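Local coordinates for protein papillomavirus transcription factor E2 (Human papillomavirus type 18, PDB 1QQH) that regulates viral transcription, this fragment being part of its N-terminal activation domain, which probably also supports viral DNA replication as in other papillomaviruses, at residues T65-D77 with T84-E98. The protein carries 1 engineered substitution. Sequence-based numbering, arbitrary orientation.
Sequences TYVAWDSVYYMTD and TATCVSHRGLYYVKE
V72 and T84 form an antiparallel hydrogen-bonded pair: V72 N donates a hydrogen bond to T84 O at 2.6 Å, and T84 N donates one to V72 O at 2.9 Å. Near the corner of the chain at D70 this pairing gives way to looser links: T86 N makes only a weak bond to W69 O, and water 1 bridges W69 O and T86 O. T86 OG1 is hydrogen-bonded to Y104 OH and approaches W69 O to 3.0 Å, while its CG2, anti to the backbone N, reaches A68 CB at 3.6 Å; a threonine suits this spot because its two branches serve a polar and an apolar neighbour.

Through apolar contacts, strand 65-69 meets both T86 and V88 and, on strand 92-97, L93. Small A68 leaves room for V88 CG2 and T86, and L93 CD1 touches V67 O at 3.4 Å and also packs against Y66 CB.

The aromatic contacts lie further along. V72, beta-branched and so suited to a strand, turns CG1 over one face of the Y95 ring, 4.0 Å from its centroid, in a CH-pi contact. With CG between the backbone N and the carbonyl carbon (chi1 64°), the Y74 ring meets Y95 obliquely, their planes 42° apart, and reaches K97 and E98. K97 CG lies over a Y74 face, 3.6 Å from Y74 CD1; lysine suits this place because its methylenes can pack on the ring while the extended chain carries the ammonium group onward. T84 CG2 touches the ring edge. Tyrosine adds a polar end: Y74 OH accepts a hydrogen bond from E98 N at 3.2 Å, and water 2 links it to V96 O.

Strands 63-75 and 81-89 form a beta hairpin within the antiparallel sheet. Strand 63-75 also pairs with 45-56, with a classic beta bulge where D70 and S71 both face K47; 81-89 in turn pairs with 92-97, whose Y95 and K97 pack against V72 and Y74.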
loop_
_atom_site.group_PDB
_atom_site.type_symbol
_atom_site.label_atom_id
_atom_site.label_comp_id
_atom_site.label_asym_id
_atom_site.label_seq_id
_atom_site.Cartn_x
_atom_site.Cartn_y
_atom_site.Cartn_z
ATOM N N THR A 65 -10.208 13.665 -22.570
ATOM C CA THR A 65 -10.258 13.775 -21.123
ATOM C C THR A 65 -8.903 13.455 -20.513
ATOM O O THR A 65 -8.182 12.589 -21.007
ATOM C CB THR A 65 -11.307 12.821 -20.525
ATOM O OG1 THR A 65 -12.619 13.287 -20.860
ATOM C CG2 THR A 65 -11.184 12.774 -19.015
ATOM N N TYR A 66 -8.553 14.184 -19.456
ATOM C CA TYR A 66 -7.302 13.968 -18.743
ATOM C C TYR A 66 -7.556 14.019 -17.255
ATOM O O TYR A 66 -8.561 14.570 -16.803
ATOM C CB TYR A 66 -6.260 15.019 -19.095
ATOM C CG TYR A 66 -6.010 15.126 -20.563
ATOM C CD1 TYR A 66 -6.822 15.930 -21.364
ATOM C CD2 TYR A 66 -5.008 14.380 -21.173
ATOM C CE1 TYR A 66 -6.649 15.985 -22.720
ATOM C CE2 TYR A 66 -4.826 14.430 -22.549
ATOM C CZ TYR A 66 -5.657 15.235 -23.308
ATOM O OH TYR A 66 -5.524 15.279 -24.663
ATOM N N VAL A 67 -6.637 13.448 -16.488
ATOM C CA VAL A 67 -6.793 13.428 -15.047
ATOM C C VAL A 67 -5.836 14.379 -14.362
ATOM O O VAL A 67 -4.620 14.301 -14.548
ATOM C CB VAL A 67 -6.570 12.008 -14.469
ATOM C CG1 VAL A 67 -6.671 12.042 -12.940
ATOM C CG2 VAL A 67 -7.601 11.048 -15.039
ATOM N N ALA A 68 -6.405 15.287 -13.576
ATOM C CA ALA A 68 -5.626 16.249 -12.805
ATOM C C ALA A 68 -5.698 15.750 -11.365
ATOM O O ALA A 68 -6.776 15.694 -10.775
ATOM C CB ALA A 68 -6.242 17.628 -12.913
ATOM N N TRP A 69 -4.557 15.386 -10.805
ATOM C CA TRP A 69 -4.510 14.865 -9.445
ATOM C C TRP A 69 -4.581 15.935 -8.356
ATOM O O TRP A 69 -3.797 16.879 -8.353
ATOM C CB TRP A 69 -3.246 14.030 -9.285
ATOM C CG TRP A 69 -3.130 12.967 -10.347
ATOM C CD1 TRP A 69 -2.373 13.013 -11.486
ATOM C CD2 TRP A 69 -3.827 11.713 -10.379
ATOM N NE1 TRP A 69 -2.555 11.867 -12.218
ATOM C CE2 TRP A 69 -3.443 11.053 -11.565
ATOM C CE3 TRP A 69 -4.737 11.084 -9.517
ATOM C CZ2 TRP A 69 -3.941 9.797 -11.915
ATOM C CZ3 TRP A 69 -5.232 9.831 -9.865
ATOM C CH2 TRP A 69 -4.830 9.202 -11.056
ATOM N N ASP A 70 -5.529 15.796 -7.431
ATOM C CA ASP A 70 -5.667 16.774 -6.346
ATOM C C ASP A 70 -4.357 16.896 -5.584
ATOM O O ASP A 70 -3.974 17.981 -5.158
ATOM C CB ASP A 70 -6.769 16.375 -5.363
ATOM C CG ASP A 70 -8.166 16.702 -5.872
ATOM O OD1 ASP A 70 -8.300 17.532 -6.794
ATOM O OD2 ASP A 70 -9.140 16.138 -5.332
ATOM N N SER A 71 -3.663 15.775 -5.423
ATOM C CA SER A 71 -2.407 15.778 -4.699
ATOM C C SER A 71 -1.332 15.003 -5.423
ATOM O O SER A 71 -1.522 13.848 -5.768
ATOM C CB SER A 71 -2.611 15.180 -3.306
ATOM O OG SER A 71 -3.606 15.896 -2.595
ATOM N N VAL A 72 -0.197 15.652 -5.648
ATOM C CA VAL A 72 0.929 15.021 -6.315
ATOM C C VAL A 72 2.079 14.928 -5.327
ATOM O O VAL A 72 2.445 15.923 -4.689
ATOM C CB VAL A 72 1.382 15.840 -7.535
ATOM C CG1 VAL A 72 2.662 15.239 -8.117
ATOM C CG2 VAL A 72 0.274 15.865 -8.580
ATOM N N TYR A 73 2.634 13.728 -5.193
ATOM C CA TYR A 73 3.742 13.488 -4.280
ATOM C C TYR A 73 5.004 13.208 -5.074
ATOM O O TYR A 73 5.125 12.178 -5.738
ATOM C CB TYR A 73 3.442 12.300 -3.356
ATOM C CG TYR A 73 2.183 12.460 -2.532
ATOM C CD1 TYR A 73 0.936 12.527 -3.142
ATOM C CD2 TYR A 73 2.241 12.574 -1.144
ATOM C CE1 TYR A 73 -0.230 12.704 -2.394
ATOM C CE2 TYR A 73 1.086 12.754 -0.385
ATOM C CZ TYR A 73 -0.146 12.819 -1.014
ATOM O OH TYR A 73 -1.295 13.009 -0.284
ATOM N N TYR A 74 5.944 14.143 -5.009
ATOM C CA TYR A 74 7.202 13.992 -5.715
ATOM C C TYR A 74 8.320 13.979 -4.691
ATOM O O TYR A 74 8.133 14.396 -3.548
ATOM C CB TYR A 74 7.393 15.147 -6.701
ATOM C CG TYR A 74 7.519 16.507 -6.056
ATOM C CD1 TYR A 74 8.772 17.028 -5.733
ATOM C CD2 TYR A 74 6.389 17.287 -5.788
ATOM C CE1 TYR A 74 8.906 18.293 -5.168
ATOM C CE2 TYR A 74 6.509 18.562 -5.218
ATOM C CZ TYR A 74 7.772 19.060 -4.915
ATOM O OH TYR A 74 7.918 20.324 -4.384
ATOM N N MET A 75 9.480 13.488 -5.100
ATOM C CA MET A 75 10.622 13.429 -4.206
ATOM C C MET A 75 11.692 14.438 -4.642
ATOM O O MET A 75 12.063 14.497 -5.814
ATOM C CB MET A 75 11.193 12.009 -4.197
ATOM C CG MET A 75 12.344 11.806 -3.223
ATOM S SD MET A 75 13.036 10.128 -3.303
ATOM C CE MET A 75 12.447 9.434 -1.738
ATOM N N THR A 76 12.166 15.244 -3.696
ATOM C CA THR A 76 13.194 16.233 -3.999
ATOM C C THR A 76 14.509 15.515 -4.284
ATOM O O THR A 76 14.634 14.308 -4.058
ATOM C CB THR A 76 13.419 17.205 -2.819
ATOM O OG1 THR A 76 14.029 16.508 -1.727
ATOM C CG2 THR A 76 12.098 17.791 -2.356
ATOM N N ASP A 77 15.486 16.256 -4.787
ATOM C CA ASP A 77 16.792 15.683 -5.084
ATOM C C ASP A 77 17.303 15.053 -3.789
ATOM O O ASP A 77 17.811 13.932 -3.780
ATOM C CB ASP A 77 17.739 16.785 -5.551
ATOM C CG ASP A 77 17.062 17.768 -6.496
ATOM O OD1 ASP A 77 16.641 17.350 -7.600
ATOM O OD2 ASP A 77 16.945 18.959 -6.130
ATOM N N THR A 84 1.989 18.444 -3.395
ATOM C CA THR A 84 1.479 19.654 -4.021
ATOM C C THR A 84 0.277 19.371 -4.915
ATOM O O THR A 84 -0.085 18.220 -5.156
ATOM C CB THR A 84 2.569 20.363 -4.851
ATOM O OG1 THR A 84 2.073 21.631 -5.295
ATOM C CG2 THR A 84 2.959 19.523 -6.058
ATOM N N ALA A 85 -0.353 20.430 -5.398
ATOM C CA ALA A 85 -1.528 20.272 -6.245
ATOM C C ALA A 85 -1.185 20.220 -7.723
ATOM O O ALA A 85 -0.096 20.609 -8.144
ATOM C CB ALA A 85 -2.503 21.419 -6.001
ATOM N N THR A 86 -2.127 19.720 -8.508
ATOM C CA THR A 86 -1.931 19.687 -9.941
ATOM C C THR A 86 -2.563 20.973 -10.440
ATOM O O THR A 86 -3.636 21.359 -9.982
ATOM C CB THR A 86 -2.645 18.497 -10.603
ATOM O OG1 THR A 86 -1.814 17.336 -10.516
ATOM C CG2 THR A 86 -2.935 18.801 -12.066
ATOM N N CYS A 87 -1.887 21.649 -11.355
ATOM C CA CYS A 87 -2.420 22.875 -11.907
ATOM C C CYS A 87 -2.886 22.639 -13.327
ATOM O O CYS A 87 -2.192 22.013 -14.129
ATOM C CB CYS A 87 -1.369 23.976 -11.876
ATOM S SG CYS A 87 -0.983 24.518 -10.213
ATOM N N VAL A 88 -4.073 23.149 -13.616
ATOM C CA VAL A 88 -4.697 23.018 -14.918
ATOM C C VAL A 88 -4.719 24.360 -15.646
ATOM O O VAL A 88 -5.494 25.246 -15.289
ATOM C CB VAL A 88 -6.153 22.518 -14.767
ATOM C CG1 VAL A 88 -6.788 22.322 -16.126
ATOM C CG2 VAL A 88 -6.180 21.224 -13.961
ATOM N N SER A 89 -3.876 24.510 -16.662
ATOM C CA SER A 89 -3.848 25.747 -17.442
ATOM C C SER A 89 -4.184 25.405 -18.888
ATOM O O SER A 89 -4.352 24.239 -19.227
ATOM C CB SER A 89 -2.462 26.378 -17.404
ATOM O OG SER A 89 -1.540 25.587 -18.135
ATOM N N HIS A 90 -4.268 26.423 -19.737
ATOM C CA HIS A 90 -4.568 26.210 -21.148
ATOM C C HIS A 90 -3.379 25.499 -21.795
ATOM O O HIS A 90 -3.534 24.800 -22.790
ATOM C CB HIS A 90 -4.836 27.552 -21.838
ATOM C CG HIS A 90 -5.224 27.426 -23.279
ATOM N ND1 HIS A 90 -4.303 27.477 -24.305
ATOM C CD2 HIS A 90 -6.427 27.217 -23.864
ATOM C CE1 HIS A 90 -4.924 27.304 -25.459
ATOM N NE2 HIS A 90 -6.213 27.143 -25.220
ATOM N N ARG A 91 -2.196 25.662 -21.210
ATOM C CA ARG A 91 -0.999 25.015 -21.736
ATOM C C ARG A 91 -0.923 23.514 -21.419
ATOM O O ARG A 91 -0.329 22.743 -22.174
ATOM C CB ARG A 91 0.261 25.708 -21.206
ATOM C CG ARG A 91 1.533 24.938 -21.539
ATOM C CD ARG A 91 2.806 25.646 -21.105
ATOM N NE ARG A 91 3.940 24.728 -21.171
ATOM C CZ ARG A 91 5.183 25.035 -20.814
ATOM N NH1 ARG A 91 5.469 26.250 -20.363
ATOM N NH2 ARG A 91 6.140 24.119 -20.898
ATOM N N GLY A 92 -1.517 23.099 -20.305
ATOM C CA GLY A 92 -1.477 21.696 -19.937
ATOM C C GLY A 92 -1.586 21.484 -18.439
ATOM O O GLY A 92 -2.023 22.382 -17.712
ATOM N N LEU A 93 -1.201 20.298 -17.973
ATOM C CA LEU A 93 -1.260 19.986 -16.544
ATOM C C LEU A 93 0.141 19.993 -15.965
ATOM O O LEU A 93 1.069 19.433 -16.548
ATOM C CB LEU A 93 -1.885 18.616 -16.307
ATOM C CG LEU A 93 -3.248 18.342 -16.944
ATOM C CD1 LEU A 93 -3.722 16.959 -16.501
ATOM C CD2 LEU A 93 -4.254 19.414 -16.538
ATOM N N TYR A 94 0.300 20.630 -14.816
ATOM C CA TYR A 94 1.606 20.681 -14.195
ATOM C C TYR A 94 1.493 20.724 -12.677
ATOM O O TYR A 94 0.408 20.888 -12.120
ATOM C CB TYR A 94 2.370 21.920 -14.703
ATOM C CG TYR A 94 1.810 23.265 -14.250
ATOM C CD1 TYR A 94 2.277 23.887 -13.090
ATOM C CD2 TYR A 94 0.822 23.915 -14.986
ATOM C CE1 TYR A 94 1.779 25.128 -12.672
ATOM C CE2 TYR A 94 0.314 25.154 -14.583
ATOM C CZ TYR A 94 0.800 25.755 -13.422
ATOM O OH TYR A 94 0.297 26.972 -13.014
ATOM N N TYR A 95 2.622 20.542 -12.016
ATOM C CA TYR A 95 2.676 20.644 -10.578
ATOM C C TYR A 95 3.961 21.421 -10.335
ATOM O O TYR A 95 4.893 21.352 -11.140
ATOM C CB TYR A 95 2.706 19.262 -9.910
ATOM C CG TYR A 95 3.892 18.377 -10.238
ATOM C CD1 TYR A 95 4.949 18.229 -9.339
ATOM C CD2 TYR A 95 3.925 17.633 -11.419
ATOM C CE1 TYR A 95 6.005 17.360 -9.603
ATOM C CE2 TYR A 95 4.970 16.767 -11.695
ATOM C CZ TYR A 95 6.005 16.632 -10.785
ATOM O OH TYR A 95 7.035 15.759 -11.054
ATOM N N VAL A 96 3.999 22.196 -9.258
ATOM C CA VAL A 96 5.191 22.976 -8.965
ATOM C C VAL A 96 6.154 22.070 -8.226
ATOM O O VAL A 96 5.834 21.554 -7.158
ATOM C CB VAL A 96 4.850 24.209 -8.099
ATOM C CG1 VAL A 96 6.092 25.058 -7.883
ATOM C CG2 VAL A 96 3.761 25.024 -8.780
ATOM N N LYS A 97 7.320 21.859 -8.818
ATOM C CA LYS A 97 8.328 21.009 -8.216
ATOM C C LYS A 97 9.520 21.858 -7.791
ATOM O O LYS A 97 10.322 22.295 -8.625
ATOM C CB LYS A 97 8.776 19.940 -9.207
ATOM C CG LYS A 97 9.773 18.954 -8.630
ATOM C CD LYS A 97 10.192 17.926 -9.663
ATOM C CE LYS A 97 11.163 16.918 -9.076
ATOM N NZ LYS A 97 11.581 15.931 -10.103
ATOM N N GLU A 98 9.628 22.091 -6.488
ATOM C CA GLU A 98 10.710 22.901 -5.954
ATOM C C GLU A 98 10.673 24.274 -6.624
ATOM O O GLU A 98 11.661 24.739 -7.189
ATOM C CB GLU A 98 12.057 22.204 -6.194
ATOM C CG GLU A 98 12.170 20.838 -5.498
ATOM C CD GLU A 98 13.528 20.174 -5.687
ATOM O OE1 GLU A 98 14.534 20.727 -5.196
ATOM O OE2 GLU A 98 13.593 19.099 -6.324
HETATM O O HOH W 1 -5.038 19.709 -8.615
HETATM O O HOH W 2 5.723 22.713 -4.741
#